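Local coordinates for protein ShdD (PDB 7AE5), which takes part, as a small zinc-binding subunit, in anaerobic non-oxidative decarboxylation and detoxification of phenolic derivatives, although its precise biochemical role is unknown, at residues Phe47-Asp51 with Asn52-Asn56. Sequence-based numbering, arbitrary orientation.
Sequences FKLDD and NKIAN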
loop_
_atom_site.group_PDB
_atom_site.type_symbol
_atom_site.label_atom_id
_atom_site.label_comp_id
_atom_site.label_asym_id
_atom_site.label_seq_id
_atom_site.Cartn_x
_atom_site.Cartn_y
_atom_site.Cartn_z
ATOM N N PHE H 47 31.882 15.766 -19.838
ATOM C CA PHE H 47 31.577 16.821 -20.794
ATOM C C PHE H 47 32.601 16.920 -21.915
ATOM O O PHE H 47 32.406 17.713 -22.841
ATOM C CB PHE H 47 31.462 18.171 -20.077
ATOM C CG PHE H 47 30.287 18.257 -19.145
ATOM C CD1 PHE H 47 29.047 17.776 -19.530
ATOM C CD2 PHE H 47 30.424 18.809 -17.884
ATOM C CE1 PHE H 47 27.962 17.848 -18.674
ATOM C CE2 PHE H 47 29.345 18.884 -17.024
ATOM C CZ PHE H 47 28.113 18.404 -17.419
ATOM N N LYS H 48 33.678 16.140 -21.856
ATOM C CA LYS H 48 34.633 16.098 -22.953
ATOM C C LYS H 48 33.998 15.449 -24.177
ATOM O O LYS H 48 33.152 14.558 -24.070
ATOM C CB LYS H 48 35.888 15.325 -22.542
ATOM C CG LYS H 48 36.791 16.071 -21.573
ATOM C CD LYS H 48 38.045 15.274 -21.256
ATOM C CE LYS H 48 39.029 16.099 -20.444
ATOM N NZ LYS H 48 40.267 15.332 -20.139
ATOM N N LEU H 49 34.415 15.909 -25.353
ATOM C CA LEU H 49 33.868 15.429 -26.610
ATOM C C LEU H 49 34.961 14.773 -27.444
ATOM O O LEU H 49 36.155 15.015 -27.244
ATOM C CB LEU H 49 33.220 16.570 -27.404
ATOM C CG LEU H 49 31.988 17.212 -26.762
ATOM C CD1 LEU H 49 31.491 18.383 -27.599
ATOM C CD2 LEU H 49 30.891 16.176 -26.571
ATOM N N ASP H 50 34.535 13.925 -28.374
ATOM C CA ASP H 50 35.427 13.349 -29.372
ATOM C C ASP H 50 34.680 13.322 -30.702
ATOM O O ASP H 50 33.613 13.924 -30.850
ATOM C CB ASP H 50 35.937 11.966 -28.934
ATOM C CG ASP H 50 34.820 10.946 -28.731
ATOM O OD1 ASP H 50 33.717 11.103 -29.297
ATOM O OD2 ASP H 50 35.055 9.966 -27.992
ATOM N N ASP H 51 35.241 12.604 -31.676
ATOM C CA ASP H 51 34.620 12.543 -32.993
ATOM C C ASP H 51 33.330 11.732 -32.965
ATOM O O ASP H 51 32.362 12.073 -33.654
ATOM C CB ASP H 51 35.602 11.958 -34.006
ATOM C CG ASP H 51 36.963 12.618 -33.942
ATOM O OD1 ASP H 51 37.208 13.557 -34.728
ATOM O OD2 ASP H 51 37.788 12.200 -33.100
ATOM N N ASN H 52 33.293 10.658 -32.173
ATOM C CA ASN H 52 32.121 9.791 -32.171
ATOM C C ASN H 52 30.969 10.394 -31.374
ATOM O O ASN H 52 29.809 10.279 -31.783
ATOM C CB ASN H 52 32.484 8.410 -31.624
ATOM C CG ASN H 52 31.868 7.287 -32.435
ATOM O OD1 ASN H 52 30.684 6.982 -32.293
ATOM N ND2 ASN H 52 32.669 6.671 -33.299
ATOM N N LYS H 53 31.262 11.032 -30.236
ATOM C CA LYS H 53 30.200 11.702 -29.493
ATOM C C LYS H 53 29.628 12.876 -30.274
ATOM O O LYS H 53 28.429 13.159 -30.172
ATOM C CB LYS H 53 30.707 12.175 -28.128
ATOM C CG LYS H 53 30.792 11.075 -27.080
ATOM C CD LYS H 53 32.229 10.730 -26.730
ATOM C CE LYS H 53 32.331 9.363 -26.067
ATOM N NZ LYS H 53 32.118 8.253 -27.042
ATOM N N ILE H 54 30.460 13.562 -31.063
ATOM C CA ILE H 54 29.973 14.674 -31.872
ATOM C C ILE H 54 29.121 14.166 -33.028
ATOM O O ILE H 54 28.051 14.714 -33.318
ATOM C CB ILE H 54 31.154 15.529 -32.367
ATOM C CG1 ILE H 54 31.587 16.513 -31.281
ATOM C CG2 ILE H 54 30.790 16.268 -33.645
ATOM C CD1 ILE H 54 32.956 17.108 -31.511
ATOM N N ALA H 55 29.575 13.105 -33.701
ATOM C CA ALA H 55 28.793 12.532 -34.792
ATOM C C ALA H 55 27.480 11.939 -34.296
ATOM O O ALA H 55 26.469 11.998 -35.006
ATOM C CB ALA H 55 29.613 11.468 -35.524
ATOM N N ASN H 56 27.472 11.361 -33.095
ATOM C CA ASN H 56 26.276 10.765 -32.514
ATOM C C ASN H 56 25.436 11.767 -31.731
ATOM O O ASN H 56 24.466 11.370 -31.077
ATOM C CB ASN H 56 26.661 9.595 -31.601
ATOM C CG ASN H 56 27.236 8.419 -32.366
ATOM O OD1 ASN H 56 27.567 8.537 -33.545
ATOM N ND2 ASN H 56 27.371 7.281 -31.693
#
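Asp50 is the N-cap of the short helix 51-55, and its carboxylate reaches forward to Lys53 in the first turn. Asp50 OD1 accepts from Lys53 N at 2.6 Å, and the N-H points almost straight at the oxygen (178°). Asp50 CG lies between the backbone N and the carbonyl carbon (chi1 61°), a position from which OD1 meets the Lys53 N-H. The Lys53 chain folds back at its second torsion (110°), which brings its far end obliquely past the same carboxylate. Its CD lies 3.2 Å from Asp50 OD2, and its NZ makes a salt bridge of 3.5 Å to that OD2. Backbone bonds continue the turn: Ile54 N to Asp50 O at 3.2 Å, and Ala55 N to Asp51 O at 3.0 Å. On the apolar side, Leu49 and Ile54 cross at about a right angle, with Leu49 CD1 4.1 Å from Ile54 CG1. The Ile54 side chain is about 6 Å from the zinc ion held by Cys3, Cys6, Cys28 and Cys31. Asp51 forms a salt bridge with Lys30, and Leu49 also packs on Val272 of a neighbouring phenolic acid decarboxylase chain. With an alanine at the N-cap, Lys53 N is likely to lose its capping acceptor and Lys53 NZ its carboxylate mate, and the lysine chain would be freer to turn. The carboxylate is probably stabilised by the N-H at the start of the helix and by the nearby lysine charge.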